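Local coordinates for protein probable fimbrial chaperone YadV (Escherichia coli K-12, PDB 5GHU) that probably acts as a periplasmic chaperone for folding and assembly of fimbrial subunits, encoded by an operon that could contribute to surface adhesion, at residues Ala137-Phe141 / Arg152-Thr157; Val161-Gly166 / Val179-Ala183. All coordinates share one frame; numbering follows the deposited sequence.

Contact 1 of 2, residues Ala137-Phe141 / Arg152-Thr157; sequences ALKWF and RVTNPT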
ATOM      1  N   ALA A 137       0.765 -17.024  -3.935  1.00 15.88           N
ATOM      2  CA  ALA A 137       0.978 -17.876  -2.776  1.00 16.74           C
ATOM      3  C   ALA A 137      -0.095 -17.797  -1.718  1.00 18.56           C
ATOM      4  O   ALA A 137      -0.168 -18.683  -0.863  1.00 18.99           O
ATOM      5  CB  ALA A 137       2.323 -17.540  -2.133  1.00 18.72           C
ATOM      6  N   LEU A 138      -0.925 -16.772  -1.787  1.00 17.57           N
ATOM      7  CA  LEU A 138      -2.045 -16.660  -0.802  1.00 17.15           C
ATOM      8  C   LEU A 138      -2.961 -17.859  -0.869  1.00 18.57           C
ATOM      9  O   LEU A 138      -3.268 -18.397  -1.974  1.00 19.58           O
ATOM     10  CB  LEU A 138      -2.876 -15.388  -1.027  1.00 16.85           C
ATOM     11  CG  LEU A 138      -2.065 -14.073  -0.980  1.00 17.18           C
ATOM     12  CD1 LEU A 138      -3.015 -12.857  -1.274  1.00 19.31           C
ATOM     13  CD2 LEU A 138      -1.397 -13.909   0.432  1.00 17.50           C
ATOM     14  N   LYS A 139      -3.408 -18.289   0.320  1.00 17.34           N
ATOM     15  CA  LYS A 139      -4.418 -19.347   0.384  1.00 18.68           C
ATOM     16  C   LYS A 139      -5.740 -18.763   0.834  1.00 19.82           C
ATOM     17  O   LYS A 139      -5.814 -17.992   1.795  1.00 20.82           O
ATOM     18  CB  LYS A 139      -3.979 -20.454   1.362  1.00 19.95           C
ATOM     19  CG  LYS A 139      -2.611 -21.034   1.001  1.00 23.83           C
ATOM     20  CD  LYS A 139      -2.704 -21.621  -0.377  1.00 36.32           C
ATOM     21  CE  LYS A 139      -1.462 -22.415  -0.749  1.00 59.72           C
ATOM     22  NZ  LYS A 139      -1.316 -22.531  -2.245  1.00 66.98           N
ATOM     23  N   TRP A 140      -6.794 -19.177   0.143  1.00 17.79           N
ATOM     24  CA  TRP A 140      -8.125 -18.644   0.394  1.00 18.94           C
ATOM     25  C   TRP A 140      -9.089 -19.678   0.908  1.00 19.52           C
ATOM     26  O   TRP A 140      -9.112 -20.828   0.449  1.00 20.73           O
ATOM     27  CB  TRP A 140      -8.702 -18.104  -0.938  1.00 18.57           C
ATOM     28  CG  TRP A 140      -7.855 -17.033  -1.590  1.00 16.99           C
ATOM     29  CD1 TRP A 140      -6.660 -17.210  -2.300  1.00 16.92           C
ATOM     30  CD2 TRP A 140      -8.115 -15.625  -1.598  1.00 19.33           C
ATOM     31  NE1 TRP A 140      -6.212 -15.993  -2.723  1.00 19.26           N
ATOM     32  CE2 TRP A 140      -7.068 -15.007  -2.327  1.00 17.42           C
ATOM     33  CE3 TRP A 140      -9.179 -14.828  -1.092  1.00 19.63           C
ATOM     34  CZ2 TRP A 140      -6.990 -13.645  -2.499  1.00 16.35           C
ATOM     35  CZ3 TRP A 140      -9.113 -13.437  -1.286  1.00 19.77           C
ATOM     36  CH2 TRP A 140      -8.045 -12.859  -2.002  1.00 18.83           C
ATOM     37  N   PHE A 141      -9.898 -19.277   1.893  1.00 19.76           N
ATOM     38  CA  PHE A 141     -10.879 -20.153   2.555  1.00 19.92           C
ATOM     39  C   PHE A 141     -12.175 -19.446   2.835  1.00 22.87           C
ATOM     40  O   PHE A 141     -12.178 -18.237   3.109  1.00 22.00           O
ATOM     41  CB  PHE A 141     -10.330 -20.626   3.939  1.00 21.09           C
ATOM     42  CG  PHE A 141      -8.993 -21.275   3.841  1.00 20.51           C
ATOM     43  CD1 PHE A 141      -7.826 -20.510   3.835  1.00 20.88           C
ATOM     44  CD2 PHE A 141      -8.911 -22.639   3.673  1.00 24.72           C
ATOM     45  CE1 PHE A 141      -6.616 -21.105   3.724  1.00 21.03           C
ATOM     46  CE2 PHE A 141      -7.687 -23.253   3.623  1.00 27.96           C
ATOM     47  CZ  PHE A 141      -6.541 -22.483   3.626  1.00 25.34           C
ATOM     48  N   ARG A 152     -11.374 -16.108   4.574  1.00 20.50           N
ATOM     49  CA  ARG A 152     -10.133 -15.999   5.353  1.00 19.06           C
ATOM     50  C   ARG A 152      -8.964 -16.242   4.405  1.00 19.34           C
ATOM     51  O   ARG A 152      -8.970 -17.209   3.617  1.00 21.19           O
ATOM     52  CB  ARG A 152     -10.130 -16.994   6.499  1.00 19.22           C
ATOM     53  CG  ARG A 152      -8.839 -16.976   7.363  1.00 20.57           C
ATOM     54  CD  ARG A 152      -7.778 -17.998   6.938  1.00 22.15           C
ATOM     55  NE  ARG A 152      -8.237 -19.365   7.209  1.00 20.88           N
ATOM     56  CZ  ARG A 152      -7.432 -20.443   7.176  1.00 20.52           C
ATOM     57  NH1 ARG A 152      -6.121 -20.313   6.909  1.00 21.15           N
ATOM     58  NH2 ARG A 152      -7.942 -21.655   7.455  1.00 21.03           N
ATOM     59  N   VAL A 153      -7.994 -15.358   4.451  1.00 17.15           N
ATOM     60  CA  VAL A 153      -6.898 -15.372   3.496  1.00 16.28           C
ATOM     61  C   VAL A 153      -5.599 -15.484   4.306  1.00 19.82           C
ATOM     62  O   VAL A 153      -5.447 -14.794   5.316  1.00 19.79           O
ATOM     63  CB  VAL A 153      -6.869 -14.100   2.649  1.00 18.75           C
ATOM     64  CG1 VAL A 153      -5.862 -14.235   1.448  1.00 20.63           C
ATOM     65  CG2 VAL A 153      -8.278 -13.814   2.080  1.00 20.40           C
ATOM     66  N   THR A 154      -4.716 -16.380   3.874  1.00 17.52           N
ATOM     67  CA  THR A 154      -3.459 -16.632   4.614  1.00 15.68           C
ATOM     68  C   THR A 154      -2.299 -16.319   3.699  1.00 18.03           C
ATOM     69  O   THR A 154      -2.251 -16.829   2.584  1.00 18.40           O
ATOM     70  CB  THR A 154      -3.413 -18.069   5.046  1.00 18.25           C
ATOM     71  OG1 THR A 154      -4.410 -18.272   6.067  1.00 20.28           O
ATOM     72  CG2 THR A 154      -2.069 -18.435   5.672  1.00 18.57           C
ATOM     73  N   ASN A 155      -1.372 -15.510   4.205  1.00 15.97           N
ATOM     74  CA  ASN A 155      -0.153 -15.116   3.458  1.00 16.03           C
ATOM     75  C   ASN A 155       1.049 -15.815   4.053  1.00 16.46           C
ATOM     76  O   ASN A 155       1.452 -15.445   5.154  1.00 17.11           O
ATOM     77  CB  ASN A 155       0.004 -13.612   3.578  1.00 18.18           C
ATOM     78  CG  ASN A 155       1.225 -13.082   2.808  1.00 16.02           C
ATOM     79  OD1 ASN A 155       1.981 -13.818   2.209  1.00 17.12           O
ATOM     80  ND2 ASN A 155       1.332 -11.765   2.806  1.00 17.38           N
ATOM     81  N   PRO A 156       1.577 -16.802   3.374  1.00 16.01           N
ATOM     82  CA  PRO A 156       2.725 -17.579   3.893  1.00 17.40           C
ATOM     83  C   PRO A 156       4.082 -16.959   3.549  1.00 18.02           C
ATOM     84  O   PRO A 156       5.118 -17.607   3.834  1.00 20.54           O
ATOM     85  CB  PRO A 156       2.577 -18.932   3.185  1.00 20.17           C
ATOM     86  CG  PRO A 156       2.040 -18.523   1.804  1.00 19.33           C
ATOM     87  CD  PRO A 156       1.085 -17.328   2.055  1.00 17.56           C
ATOM     88  N   THR A 157       4.057 -15.761   2.991  1.00 17.14           N
ATOM     89  CA  THR A 157       5.307 -15.164   2.436  1.00 15.84           C
ATOM     90  C   THR A 157       5.813 -14.026   3.349  1.00 17.02           C
ATOM     91  O   THR A 157       5.046 -13.446   4.172  1.00 17.03           O
ATOM     92  CB  THR A 157       5.128 -14.562   1.016  1.00 16.10           C
ATOM     93  OG1 THR A 157       4.499 -13.282   1.102  1.00 16.95           O
ATOM     94  CG2 THR A 157       4.293 -15.472   0.127  1.00 17.16           C
TER

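Contact 2 of 2, residues Val161-Gly166 / Val179-Ala183; sequences VSFSSG and VKMIA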
ATOM      1  N   VAL A 161       0.868  -8.302   0.555  1.00 16.88           N
ATOM      2  CA  VAL A 161       0.080  -8.299  -0.691  1.00 17.06           C
ATOM      3  C   VAL A 161      -0.996  -7.242  -0.590  1.00 16.60           C
ATOM      4  O   VAL A 161      -1.725  -7.156   0.406  1.00 17.98           O
ATOM      5  CB  VAL A 161      -0.568  -9.667  -1.008  1.00 15.40           C
ATOM      6  CG1 VAL A 161      -1.468  -9.562  -2.278  1.00 17.84           C
ATOM      7  CG2 VAL A 161       0.526 -10.735  -1.259  1.00 17.66           C
ATOM      8  N   SER A 162      -1.070  -6.401  -1.650  1.00 16.90           N
ATOM      9  CA  SER A 162      -2.033  -5.281  -1.724  1.00 17.08           C
ATOM     10  C   SER A 162      -2.911  -5.516  -2.946  1.00 18.22           C
ATOM     11  O   SER A 162      -2.420  -6.051  -3.942  1.00 20.27           O
ATOM     12  CB  SER A 162      -1.298  -3.950  -1.924  1.00 21.27           C
ATOM     13  OG  SER A 162      -0.442  -3.640  -0.792  1.00 26.45           O
ATOM     14  N   PHE A 163      -4.168  -5.091  -2.872  1.00 18.72           N
ATOM     15  CA  PHE A 163      -5.085  -5.321  -4.008  1.00 18.31           C
ATOM     16  C   PHE A 163      -5.733  -4.047  -4.510  1.00 17.93           C
ATOM     17  O   PHE A 163      -6.048  -3.128  -3.730  1.00 22.18           O
ATOM     18  CB  PHE A 163      -6.256  -6.246  -3.583  1.00 19.83           C
ATOM     19  CG  PHE A 163      -5.829  -7.584  -3.001  1.00 17.92           C
ATOM     20  CD1 PHE A 163      -5.598  -7.702  -1.644  1.00 18.93           C
ATOM     21  CD2 PHE A 163      -5.630  -8.672  -3.819  1.00 18.96           C
ATOM     22  CE1 PHE A 163      -5.184  -8.950  -1.081  1.00 18.46           C
ATOM     23  CE2 PHE A 163      -5.285  -9.938  -3.303  1.00 18.22           C
ATOM     24  CZ  PHE A 163      -5.065 -10.077  -1.905  1.00 18.25           C
ATOM     25  N   SER A 164      -6.049  -4.037  -5.803  1.00 18.40           N
ATOM     26  CA  SER A 164      -6.912  -2.960  -6.292  1.00 18.10           C
ATOM     27  C   SER A 164      -8.363  -3.411  -6.284  1.00 22.36           C
ATOM     28  O   SER A 164      -9.238  -2.592  -6.052  1.00 24.05           O
ATOM     29  CB  SER A 164      -6.458  -2.540  -7.681  1.00 18.20           C
ATOM     30  OG  SER A 164      -6.528  -3.636  -8.594  1.00 21.58           O
ATOM     31  N   SER A 165      -8.628  -4.699  -6.505  1.00 20.00           N
ATOM     32  CA  SER A 165     -10.026  -5.209  -6.510  1.00 17.86           C
ATOM     33  C   SER A 165     -10.012  -6.729  -6.514  1.00 18.92           C
ATOM     34  O   SER A 165      -8.955  -7.350  -6.771  1.00 19.88           O
ATOM     35  CB  SER A 165     -10.816  -4.737  -7.742  1.00 19.74           C
ATOM     36  OG  SER A 165     -10.286  -5.275  -8.943  1.00 22.56           O
ATOM     37  N   GLY A 166     -11.172  -7.325  -6.223  1.00 20.21           N
ATOM     38  CA  GLY A 166     -11.277  -8.762  -6.270  1.00 18.87           C
ATOM     39  C   GLY A 166     -12.736  -9.109  -6.151  1.00 19.05           C
ATOM     40  O   GLY A 166     -13.558  -8.285  -5.744  1.00 20.40           O
ATOM     41  N   VAL A 179     -11.540  -6.118  -0.515  1.00 19.82           N
ATOM     42  CA  VAL A 179     -10.129  -6.511  -0.389  1.00 18.71           C
ATOM     43  C   VAL A 179      -9.387  -5.634   0.608  1.00 23.45           C
ATOM     44  O   VAL A 179      -9.659  -4.435   0.729  1.00 23.97           O
ATOM     45  CB  VAL A 179      -9.413  -6.481  -1.745  1.00 21.53           C
ATOM     46  CG1 VAL A 179      -9.956  -7.628  -2.652  1.00 24.15           C
ATOM     47  CG2 VAL A 179      -9.556  -5.106  -2.420  1.00 27.62           C
ATOM     48  N   LYS A 180      -8.429  -6.258   1.300  1.00 20.62           N
ATOM     49  CA  LYS A 180      -7.596  -5.573   2.301  1.00 19.89           C
ATOM     50  C   LYS A 180      -6.186  -6.001   2.039  1.00 18.88           C
ATOM     51  O   LYS A 180      -5.947  -7.123   1.622  1.00 20.57           O
ATOM     52  CB  LYS A 180      -7.941  -6.011   3.737  1.00 23.90           C
ATOM     53  CG  LYS A 180      -9.336  -5.628   4.242  1.00 34.47           C
ATOM     54  CD  LYS A 180      -9.423  -6.268   5.630  1.00 46.31           C
ATOM     55  CE  LYS A 180     -10.798  -6.222   6.286  1.00 56.13           C
ATOM     56  NZ  LYS A 180     -10.712  -7.052   7.525  1.00 57.09           N
ATOM     57  N   MET A 181      -5.248  -5.110   2.390  1.00 19.75           N
ATOM     58  CA  MET A 181      -3.849  -5.519   2.393  1.00 17.03           C
ATOM     59  C   MET A 181      -3.612  -6.633   3.412  1.00 18.81           C
ATOM     60  O   MET A 181      -4.167  -6.590   4.528  1.00 21.23           O
ATOM     61  CB  MET A 181      -2.966  -4.284   2.685  1.00 19.17           C
ATOM     62  CG  MET A 181      -1.511  -4.685   2.674  1.00 23.01           C
ATOM     63  SD  MET A 181      -0.399  -3.199   2.675  1.00 22.18           S
ATOM     64  CE  MET A 181      -0.781  -2.484   4.243  1.00 23.38           C
ATOM     65  N   ILE A 182      -2.776  -7.600   3.051  1.00 16.01           N
ATOM     66  CA  ILE A 182      -2.466  -8.695   3.979  1.00 14.61           C
ATOM     67  C   ILE A 182      -0.953  -8.730   4.262  1.00 15.50           C
ATOM     68  O   ILE A 182      -0.131  -8.727   3.352  1.00 17.63           O
ATOM     69  CB  ILE A 182      -3.015 -10.054   3.479  1.00 16.84           C
ATOM     70  CG1 ILE A 182      -2.702 -11.160   4.508  1.00 17.95           C
ATOM     71  CG2 ILE A 182      -2.572 -10.417   2.067  1.00 20.88           C
ATOM     72  CD1 ILE A 182      -3.461 -12.467   4.200  1.00 22.86           C
ATOM     73  N   ALA A 183      -0.655  -8.595   5.541  1.00 16.61           N
ATOM     74  CA  ALA A 183       0.755  -8.542   5.989  1.00 16.07           C
ATOM     75  C   ALA A 183       1.471  -9.860   5.821  1.00 16.52           C
ATOM     76  O   ALA A 183       0.862 -10.933   5.755  1.00 17.50           O
ATOM     77  CB  ALA A 183       0.762  -8.067   7.475  1.00 18.71           C
TER

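Contact 1 of 2, residues Ala137-Phe141 / Arg152-Thr157
Phe-141 and Arg-152 pair across an antiparallel beta hairpin, strands 139-143 and 150-155, which forms one side of a three-stranded sheet in the C-terminal immunoglobulin-like domain. Two hydrogen-bonded pairs, Lys-139 with Thr-154 and Phe-141 with Arg-152, flank the non-hydrogen-bonded pair Trp-140 with Val-153; the nearly straight bond from Lys-139 N to Thr-154 O measures 2.9 Å. The two faces of the hairpin illustrate how differently one sheet can be used. Toward the core, Val-153 stands alongside Trp-140 and places CG1 3.9 Å from the centroid of its six-membered ring, a CH-pi contact, while Val-153 CG2 lies 3.4 Å from Trp-140 CE3. Phe-206 of the facing sheet also packs against the indole. On the other face, the guanidinium of Arg-152 lies flat on the Phe-141 ring, planes 15° apart, a cation-pi stack with Arg-152 CZ 3.8 Å from the centroid of the Phe-141 ring. Bends at chi2 (-94°) and chi3 (-68°) fold the arginine over its neighbour, and the bond from Arg-152 NH1 to Thr-154 OG1, 2.8 Å and in the guanidinium plane, helps fix its rotation. That hydroxyl is bonded to Asp-187 as well. At the 155-157 end, Asn-155 OD1 accepts Thr-157 N from above the carbonyl plane, making an Asx turn; Thr-157 OG1 also donates to that oxygen, on a lone pair.

Contact 2 of 2, residues Val161-Gly166 / Val179-Ala183
A single antiparallel bridge, Val-161 with Ile-182, joins the approach to strand 163-170 to the loop leading from strand 173-176 to strand 186-191, in the C-terminal domain. Its two bonds are nearly straight, 3.0 Å from Val-161 N to Ile-182 O and 2.9 Å from Ile-182 N to Val-161 O. Packing beside the bridge is tight, Ile-182 CG2 meeting Val-161 CB at 3.7 Å; farther along, Phe-163 CB meets Val-179 CB at 3.7 Å. With CG anti to its carbonyl carbon (chi1 -56°), Phe-163 brings its ring edge to Lys-180 O, 3.3 Å from Phe-163 CD1. Cutting Phe-163 back to an alanine here removes the ring, and Lys-180 O would probably lose its C-H neighbours while Leu-138 and Val-161 CG1 would face a gap. The outer flanks are looser: Ser-164 on one segment and Lys-180 on the other are exposed and point their CB atoms away from the contact, and the lysine NZ bonds instead to Val-189 O. Toward strand 114-123, Ser-162 OG and Met-181 SD approach to 3.5 Å, and Met-181 touches Phe-121. The loop is therefore held by two backbone bonds and apolar contact, and the carbonyl at the hydrogen-bearing rim of the phenyl ring is consistent with a weak electrostatic attraction that would help orient the ring.

In the fold
The centres of contact 1 and contact 2 lie about 11 Å apart in the C-terminal domain, and the two come in series along the chain: the hairpin closes before strand 163-170 begins. Contact 1 belongs to the three-stranded sheet, whereas contact 2 joins the start of a strand of the four-stranded sheet to the loop that crosses back to strand 186-191, the third strand of the first sheet. They touch directly, with Leu-138 CD1 3.5 Å from Phe-163 CZ, and together tie both sheets of the sandwich. Contact 2 lies on the side facing the N-terminal domain, consistent with a part in setting the chaperone's two domains against each other.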